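Local coordinates for putative peptidyl-arginine deiminase family protein (PDB 6B10) that probably hydrolyses agmatine to N-carbamoylputrescine and ammonia, the iminohydrolase step of bacterial polyamine biosynthesis, at residues A[157-162]-A[189-194]; A[220-225]-A[238-243]. One frame throughout, in Å; residues are numbered along the deposited sequence.

Contact 1: residues A[157-162]-A[189-194]; sequences MLTSSH and KQIIWL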
ATOM      1  N   MET A 157     -12.484  -3.814  -7.460  1.00 24.73           N
ATOM      2  CA  MET A 157     -11.461  -2.865  -7.036  1.00 25.35           C
ATOM      3  C   MET A 157     -12.097  -1.691  -6.312  1.00 25.95           C
ATOM      4  O   MET A 157     -13.158  -1.212  -6.696  1.00 26.38           O
ATOM      5  CB  MET A 157     -10.651  -2.344  -8.227  1.00 25.57           C
ATOM      6  CG  MET A 157      -9.504  -1.417  -7.828  1.00 26.22           C
ATOM      7  SD  MET A 157      -8.603  -0.743  -9.235  1.00 27.13           S
ATOM      8  CE  MET A 157      -9.731   0.547  -9.753  1.00 26.37           C
ATOM      9  N   LEU A 158     -11.408  -1.218  -5.284  1.00 26.45           N
ATOM     10  CA  LEU A 158     -11.853  -0.118  -4.458  1.00 27.34           C
ATOM     11  C   LEU A 158     -10.953   1.073  -4.775  1.00 28.04           C
ATOM     12  O   LEU A 158      -9.744   0.918  -4.939  1.00 26.00           O
ATOM     13  CB  LEU A 158     -11.718  -0.544  -2.994  1.00 28.46           C
ATOM     14  CG  LEU A 158     -12.470   0.111  -1.848  1.00 29.45           C
ATOM     15  CD1 LEU A 158     -13.964   0.188  -2.112  1.00 29.97           C
ATOM     16  CD2 LEU A 158     -12.186  -0.664  -0.562  1.00 29.41           C
ATOM     17  N   THR A 159     -11.544   2.255  -4.906  1.00 29.36           N
ATOM     18  CA  THR A 159     -10.771   3.464  -5.195  1.00 31.42           C
ATOM     19  C   THR A 159     -11.562   4.713  -4.811  1.00 33.46           C
ATOM     20  O   THR A 159     -12.763   4.644  -4.571  1.00 32.64           O
ATOM     21  CB  THR A 159     -10.356   3.532  -6.687  1.00 31.17           C
ATOM     22  OG1 THR A 159      -9.384   4.568  -6.881  1.00 30.75           O
ATOM     23  CG2 THR A 159     -11.558   3.782  -7.588  1.00 31.14           C
ATOM     24  N   SER A 160     -10.875   5.846  -4.745  1.00 37.18           N
ATOM     25  CA  SER A 160     -11.519   7.118  -4.434  1.00 41.99           C
ATOM     26  C   SER A 160     -11.694   7.961  -5.692  1.00 44.05           C
ATOM     27  O   SER A 160     -10.759   8.116  -6.479  1.00 42.73           O
ATOM     28  CB  SER A 160     -10.701   7.890  -3.402  1.00 43.59           C
ATOM     29  OG  SER A 160     -11.198   9.211  -3.253  1.00 47.32           O
ATOM     30  N   SER A 161     -12.894   8.513  -5.861  1.00 48.30           N
ATOM     31  CA  SER A 161     -13.195   9.432  -6.963  1.00 52.48           C
ATOM     32  C   SER A 161     -12.267  10.648  -7.000  1.00 55.12           C
ATOM     33  O   SER A 161     -11.992  11.193  -8.067  1.00 57.42           O
ATOM     34  CB  SER A 161     -14.641   9.912  -6.857  1.00 53.34           C
ATOM     35  OG  SER A 161     -15.537   8.820  -6.945  1.00 56.47           O
ATOM     36  N   HIS A 162     -11.789  11.065  -5.835  1.00 57.96           N
ATOM     37  CA  HIS A 162     -10.919  12.231  -5.725  1.00 61.48           C
ATOM     38  C   HIS A 162      -9.515  11.976  -6.282  1.00 63.86           C
ATOM     39  O   HIS A 162      -8.840  12.916  -6.697  1.00 65.46           O
ATOM     40  CB  HIS A 162     -10.839  12.688  -4.265  1.00 63.43           C
ATOM     41  CG  HIS A 162     -12.164  13.082  -3.687  1.00 66.22           C
ATOM     42  ND1 HIS A 162     -12.600  14.389  -3.642  1.00 68.17           N
ATOM     43  CD2 HIS A 162     -13.157  12.337  -3.142  1.00 68.00           C
ATOM     44  CE1 HIS A 162     -13.800  14.434  -3.090  1.00 68.49           C
ATOM     45  NE2 HIS A 162     -14.160  13.202  -2.779  1.00 69.27           N
ATOM     46  N   LYS A 189     -14.520  -6.837 -12.929  1.00 30.04           N
ATOM     47  CA  LYS A 189     -15.951  -6.789 -13.196  1.00 32.32           C
ATOM     48  C   LYS A 189     -16.617  -5.588 -12.516  1.00 31.65           C
ATOM     49  O   LYS A 189     -17.701  -5.192 -12.915  1.00 31.72           O
ATOM     50  CB  LYS A 189     -16.637  -8.098 -12.791  1.00 35.05           C
ATOM     51  CG  LYS A 189     -16.753  -8.354 -11.296  1.00 38.09           C
ATOM     52  CD  LYS A 189     -17.073  -9.823 -11.056  1.00 41.49           C
ATOM     53  CE  LYS A 189     -17.341 -10.123  -9.592  1.00 43.92           C
ATOM     54  NZ  LYS A 189     -17.238 -11.585  -9.324  1.00 46.07           N
ATOM     55  N   GLN A 190     -15.961  -4.991 -11.521  1.00 30.49           N
ATOM     56  CA  GLN A 190     -16.572  -3.913 -10.752  1.00 30.23           C
ATOM     57  C   GLN A 190     -15.538  -2.976 -10.130  1.00 29.91           C
ATOM     58  O   GLN A 190     -14.507  -3.421  -9.620  1.00 30.65           O
ATOM     59  CB  GLN A 190     -17.457  -4.509  -9.652  1.00 30.78           C
ATOM     60  CG  GLN A 190     -18.038  -3.496  -8.679  1.00 32.26           C
ATOM     61  CD  GLN A 190     -18.961  -4.129  -7.643  1.00 34.39           C
ATOM     62  OE1 GLN A 190     -19.008  -5.351  -7.484  1.00 35.38           O
ATOM     63  NE2 GLN A 190     -19.692  -3.293  -6.927  1.00 35.12           N
ATOM     64  N   ILE A 191     -15.828  -1.680 -10.169  1.00 29.15           N
ATOM     65  CA  ILE A 191     -15.064  -0.681  -9.430  1.00 28.12           C
ATOM     66  C   ILE A 191     -15.995   0.072  -8.497  1.00 28.39           C
ATOM     67  O   ILE A 191     -17.020   0.602  -8.925  1.00 29.78           O
ATOM     68  CB  ILE A 191     -14.374   0.337 -10.355  1.00 27.73           C
ATOM     69  CG1 ILE A 191     -13.340  -0.377 -11.234  1.00 28.49           C
ATOM     70  CG2 ILE A 191     -13.714   1.434  -9.531  1.00 27.05           C
ATOM     71  CD1 ILE A 191     -12.667   0.507 -12.259  1.00 28.77           C
ATOM     72  N   ILE A 192     -15.625   0.114  -7.223  1.00 28.15           N
ATOM     73  CA  ILE A 192     -16.335   0.890  -6.221  1.00 28.76           C
ATOM     74  C   ILE A 192     -15.620   2.231  -6.101  1.00 28.75           C
ATOM     75  O   ILE A 192     -14.469   2.300  -5.648  1.00 28.07           O
ATOM     76  CB  ILE A 192     -16.362   0.158  -4.871  1.00 29.27           C
ATOM     77  CG1 ILE A 192     -17.126  -1.157  -5.018  1.00 30.00           C
ATOM     78  CG2 ILE A 192     -17.012   1.016  -3.796  1.00 30.52           C
ATOM     79  CD1 ILE A 192     -16.898  -2.139  -3.896  1.00 30.35           C
ATOM     80  N   TRP A 193     -16.301   3.283  -6.545  1.00 28.12           N
ATOM     81  CA  TRP A 193     -15.784   4.637  -6.504  1.00 29.20           C
ATOM     82  C   TRP A 193     -16.297   5.326  -5.251  1.00 30.75           C
ATOM     83  O   TRP A 193     -17.472   5.668  -5.175  1.00 32.96           O
ATOM     84  CB  TRP A 193     -16.261   5.412  -7.734  1.00 29.21           C
ATOM     85  CG  TRP A 193     -15.686   4.945  -9.039  1.00 28.46           C
ATOM     86  CD1 TRP A 193     -16.199   3.988  -9.877  1.00 28.30           C
ATOM     87  CD2 TRP A 193     -14.499   5.435  -9.668  1.00 28.13           C
ATOM     88  NE1 TRP A 193     -15.390   3.850 -10.989  1.00 28.09           N
ATOM     89  CE2 TRP A 193     -14.340   4.726 -10.880  1.00 28.03           C
ATOM     90  CE3 TRP A 193     -13.553   6.405  -9.325  1.00 29.46           C
ATOM     91  CZ2 TRP A 193     -13.275   4.961 -11.747  1.00 29.02           C
ATOM     92  CZ3 TRP A 193     -12.489   6.634 -10.182  1.00 29.62           C
ATOM     93  CH2 TRP A 193     -12.360   5.915 -11.381  1.00 29.68           C
ATOM     94  N   LEU A 194     -15.428   5.526  -4.263  1.00 32.12           N
ATOM     95  CA  LEU A 194     -15.832   6.187  -3.022  1.00 34.15           C
ATOM     96  C   LEU A 194     -15.728   7.709  -3.122  1.00 35.70           C
ATOM     97  O   LEU A 194     -14.657   8.245  -3.405  1.00 36.43           O
ATOM     98  CB  LEU A 194     -14.992   5.709  -1.838  1.00 34.11           C
ATOM     99  CG  LEU A 194     -15.267   4.323  -1.269  1.00 34.25           C
ATOM    100  CD1 LEU A 194     -14.368   4.124  -0.061  1.00 35.11           C
ATOM    101  CD2 LEU A 194     -16.724   4.126  -0.877  1.00 34.56           C
TER
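Thr159 and Trp193 meet through two complementary first torsions: OG1 of Thr159 is anti to its backbone N (chi1 -168°), which puts CG2 between N and the carbonyl carbon, and CG of Trp193 is anti to its own carbonyl carbon (chi1 -68°). The paired residues lie on one face of the sheet, side by side and pointing the same way, and the threonine methyl sits over one face of the indole. It makes a CH-pi contact, with Thr159 CG2 4.0 Å from the centroid of the Trp193 six-membered ring, displaced toward the rim. Ile191 joins from the same face, its CG2 lying 3.7 Å from Thr159 CG2. The polar ends look elsewhere, Thr159 OG1 bonding to Ser148 O and Trp193 NE1 to Asp179, while Lys175 makes a cation-pi contact with the indole.

These neighbours belong to two parallel strands, 156-160 and 190-194, joined through helices 161-167 and 175-186 in a beta-alpha-beta crossover. Strand 149-151 completes a small mixed sheet, consistent with the alpha/beta propeller of guanidino-modifying enzymes. Met157 N to Gln190 O, Ile192 N to Met157 O, Thr159 N to Ile192 O and Leu194 N to Thr159 O bond the strands; the last, at 2.8 Å, is almost straight (179°). On the other sheet face Leu158 CD1 packs 3.6 Å from Ile192 CG2.

At the end of its strand Ser160 takes the N-cap position of the helix that follows, its OG accepting from His162 N at 3.2 Å. Ser161 N, 3.0 Å from Leu194 O, approaches that oxygen from above the carbonyl plane, and Ser161 OG bonds to Glu195.

Contact 2: residues A[220-225]-A[238-243]; sequences IAHCIC and KMKEEL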
ATOM      1  N   ILE A 220     -14.445  -5.480   3.989  1.00 22.45           N
ATOM      2  CA  ILE A 220     -13.743  -4.214   3.895  1.00 22.15           C
ATOM      3  C   ILE A 220     -13.533  -3.618   5.283  1.00 22.47           C
ATOM      4  O   ILE A 220     -14.493  -3.435   6.049  1.00 22.21           O
ATOM      5  CB  ILE A 220     -14.509  -3.200   3.026  1.00 22.11           C
ATOM      6  CG1 ILE A 220     -14.544  -3.686   1.577  1.00 22.34           C
ATOM      7  CG2 ILE A 220     -13.840  -1.830   3.096  1.00 22.32           C
ATOM      8  CD1 ILE A 220     -15.445  -2.884   0.666  1.00 22.50           C
ATOM      9  N   ALA A 221     -12.275  -3.317   5.596  1.00 21.51           N
ATOM     10  CA  ALA A 221     -11.926  -2.611   6.815  1.00 21.82           C
ATOM     11  C   ALA A 221     -11.781  -1.152   6.451  1.00 22.22           C
ATOM     12  O   ALA A 221     -11.127  -0.838   5.460  1.00 21.98           O
ATOM     13  CB  ALA A 221     -10.620  -3.141   7.385  1.00 21.76           C
ATOM     14  N   HIS A 222     -12.375  -0.262   7.248  1.00 22.58           N
ATOM     15  CA  HIS A 222     -12.450   1.154   6.897  1.00 23.36           C
ATOM     16  C   HIS A 222     -12.369   2.075   8.113  1.00 24.11           C
ATOM     17  O   HIS A 222     -12.859   1.753   9.201  1.00 23.14           O
ATOM     18  CB  HIS A 222     -13.731   1.462   6.093  1.00 24.01           C
ATOM     19  CG  HIS A 222     -15.000   1.344   6.886  1.00 25.46           C
ATOM     20  ND1 HIS A 222     -15.507   2.381   7.641  1.00 26.45           N
ATOM     21  CD2 HIS A 222     -15.864   0.313   7.040  1.00 25.59           C
ATOM     22  CE1 HIS A 222     -16.620   1.987   8.237  1.00 26.26           C
ATOM     23  NE2 HIS A 222     -16.858   0.737   7.887  1.00 25.95           N
ATOM     24  N   CYS A 223     -11.753   3.232   7.901  1.00 24.61           N
ATOM     25  CA  CYS A 223     -11.622   4.234   8.941  1.00 25.84           C
ATOM     26  C   CYS A 223     -12.974   4.732   9.398  1.00 26.19           C
ATOM     27  O   CYS A 223     -13.911   4.826   8.614  1.00 26.10           O
ATOM     28  CB  CYS A 223     -10.787   5.410   8.447  1.00 26.47           C
ATOM     29  SG  CYS A 223      -9.078   4.943   8.142  1.00 27.65           S
ATOM     30  N   ILE A 224     -13.070   5.019  10.686  1.00 27.78           N
ATOM     31  CA  ILE A 224     -14.258   5.643  11.258  1.00 29.29           C
ATOM     32  C   ILE A 224     -13.768   6.608  12.331  1.00 30.42           C
ATOM     33  O   ILE A 224     -12.622   6.522  12.778  1.00 31.04           O
ATOM     34  CB  ILE A 224     -15.254   4.586  11.816  1.00 28.72           C
ATOM     35  CG1 ILE A 224     -16.674   5.142  11.940  1.00 29.81           C
ATOM     36  CG2 ILE A 224     -14.822   4.070  13.181  1.00 28.18           C
ATOM     37  CD1 ILE A 224     -17.264   5.735  10.675  1.00 30.26           C
ATOM     38  N   CYS A 225     -14.616   7.554  12.703  1.00 32.81           N
ATOM     39  CA  CYS A 225     -14.307   8.497  13.770  1.00 35.43           C
ATOM     40  C   CYS A 225     -15.490   8.570  14.728  1.00 37.86           C
ATOM     41  O   CYS A 225     -16.623   8.772  14.297  1.00 36.11           O
ATOM     42  CB  CYS A 225     -14.024   9.870  13.184  1.00 36.30           C
ATOM     43  SG  CYS A 225     -13.687  11.118  14.437  1.00 39.73           S
ATOM     44  N   LYS A 238     -20.179   9.583   6.294  1.00 37.05           N
ATOM     45  CA  LYS A 238     -20.702   9.486   4.927  1.00 38.51           C
ATOM     46  C   LYS A 238     -20.043   8.342   4.141  1.00 36.75           C
ATOM     47  O   LYS A 238     -20.718   7.594   3.430  1.00 36.10           O
ATOM     48  CB  LYS A 238     -20.510  10.804   4.176  1.00 40.66           C
ATOM     49  CG  LYS A 238     -21.435  11.927   4.616  1.00 42.67           C
ATOM     50  CD  LYS A 238     -21.090  13.211   3.879  1.00 44.65           C
ATOM     51  CE  LYS A 238     -21.762  14.422   4.502  1.00 47.00           C
ATOM     52  NZ  LYS A 238     -21.173  15.683   3.977  1.00 48.38           N
ATOM     53  N   MET A 239     -18.727   8.209   4.274  1.00 35.23           N
ATOM     54  CA  MET A 239     -18.015   7.082   3.675  1.00 33.58           C
ATOM     55  C   MET A 239     -18.588   5.754   4.175  1.00 33.32           C
ATOM     56  O   MET A 239     -18.760   4.819   3.397  1.00 33.62           O
ATOM     57  CB  MET A 239     -16.518   7.155   3.980  1.00 32.43           C
ATOM     58  CG  MET A 239     -15.673   6.200   3.144  1.00 31.33           C
ATOM     59  SD  MET A 239     -13.929   6.242   3.597  1.00 30.08           S
ATOM     60  CE  MET A 239     -13.978   5.382   5.166  1.00 30.82           C
ATOM     61  N   LYS A 240     -18.886   5.677   5.469  1.00 33.91           N
ATOM     62  CA  LYS A 240     -19.483   4.471   6.041  1.00 34.86           C
ATOM     63  C   LYS A 240     -20.786   4.111   5.327  1.00 35.54           C
ATOM     64  O   LYS A 240     -20.996   2.955   4.947  1.00 35.41           O
ATOM     65  CB  LYS A 240     -19.731   4.640   7.544  1.00 34.91           C
ATOM     66  CG  LYS A 240     -20.262   3.390   8.232  1.00 35.88           C
ATOM     67  CD  LYS A 240     -20.609   3.656   9.692  1.00 37.66           C
ATOM     68  CE  LYS A 240     -21.324   2.471  10.326  1.00 38.79           C
ATOM     69  NZ  LYS A 240     -21.150   2.442  11.812  1.00 40.08           N
ATOM     70  N   GLU A 241     -21.654   5.105   5.146  1.00 36.62           N
ATOM     71  CA  GLU A 241     -22.943   4.891   4.481  1.00 36.41           C
ATOM     72  C   GLU A 241     -22.777   4.376   3.055  1.00 34.58           C
ATOM     73  O   GLU A 241     -23.476   3.445   2.651  1.00 34.11           O
ATOM     74  CB  GLU A 241     -23.785   6.176   4.494  1.00 38.49           C
ATOM     75  CG  GLU A 241     -24.286   6.581   5.877  1.00 39.66           C
ATOM     76  CD  GLU A 241     -25.087   5.485   6.556  1.00 41.30           C
ATOM     77  OE1 GLU A 241     -25.822   4.765   5.850  1.00 43.47           O
ATOM     78  OE2 GLU A 241     -24.977   5.333   7.794  1.00 43.50           O
ATOM     79  N   GLU A 242     -21.855   4.980   2.302  1.00 32.51           N
ATOM     80  CA  GLU A 242     -21.484   4.480   0.976  1.00 31.57           C
ATOM     81  C   GLU A 242     -21.087   3.007   1.017  1.00 30.83           C
ATOM     82  O   GLU A 242     -21.559   2.200   0.218  1.00 30.06           O
ATOM     83  CB  GLU A 242     -20.300   5.263   0.418  1.00 32.03           C
ATOM     84  CG  GLU A 242     -20.655   6.407  -0.497  1.00 31.70           C
ATOM     85  CD  GLU A 242     -19.416   7.135  -0.954  1.00 31.39           C
ATOM     86  OE1 GLU A 242     -19.033   6.988  -2.132  1.00 31.72           O
ATOM     87  OE2 GLU A 242     -18.803   7.833  -0.123  1.00 31.30           O
ATOM     88  N   LEU A 243     -20.212   2.663   1.957  1.00 30.35           N
ATOM     89  CA  LEU A 243     -19.711   1.298   2.061  1.00 29.80           C
ATOM     90  C   LEU A 243     -20.805   0.316   2.460  1.00 31.08           C
ATOM     91  O   LEU A 243     -20.750  -0.853   2.084  1.00 30.81           O
ATOM     92  CB  LEU A 243     -18.531   1.228   3.036  1.00 29.21           C
ATOM     93  CG  LEU A 243     -17.233   1.889   2.534  1.00 28.32           C
ATOM     94  CD1 LEU A 243     -16.178   1.906   3.625  1.00 27.69           C
ATOM     95  CD2 LEU A 243     -16.697   1.184   1.304  1.00 28.25           C
TER
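His222 and Leu243 pass in opposite senses, one coming from the strand, the other from the helix. Leu243 CD1 does the touching: it lies 3.5 Å from His222 CG and equally near CB, so the branch rests against the root of the imidazole. The first torsion of His222 (chi1 69°) sets CG in the crowded position between the backbone N and the carbonyl carbon. Leu243 CD1, Met239 CE and Lys240 CG all come to the ring obliquely.

Met239 also runs counter to His222. Its chain bends at the last torsion (chi3 73°), and the terminal methyl reaches the strand backbone, Met239 CE standing 3.5 Å from Cys223 O. The Lys240 and His222 side chains cross at a slant, CG of Lys240 being 3.9 Å from His222 CE1; farther along the extended chain, Lys240 CD is 4.1 Å from Ile224 CD1. At the other end Ile220 CD1 meets Leu243 CD2 at 4.3 Å.

Strand 219-224, helix 233-244 and the parallel strand 249-254 form a beta-alpha-beta unit, and this contact is the helix packing on its first strand. The axes of 220-224 and 238-243 approach to 9.0 Å and run nearly antiparallel (155°).

No hydrogen bond joins 220-225 to 238-243. The imidazole is instead tied to its own strand, His222 ND1 donating to Cys223 O at 3.1 Å from well above the carbonyl plane, which limits the ring's rotation. Lys240 NZ goes on to a salt bridge with Glu252, on the last strand of the unit. The interface thus rests largely on van der Waals packing among aliphatic groups and the imidazole; the lysine contributes its methylenes here, and its charge is probably balanced mainly by Glu252.

The segments of contact 1 precede those of contact 2 in sequence, yet the two contacts abut in space, their centres about 13 Å apart. Leu194, at the end of strand 190-194, forms the junction: its CD2 lies 3.7 Å from Leu243 CD2 and its CD1 4.0 Å from Met239 CG, so one leucine carries apolar packing from the sheet of contact 1 onto the helix of contact 2. Beside it the carboxylate of Glu242 accepts from the backbone N atoms of Glu195 (through OE1) and Asn196 (through OE2), just past the strand. Neither contact supplies a ligand to the potassium ion, whose site comprises Phe91, Asp106 and Phe107.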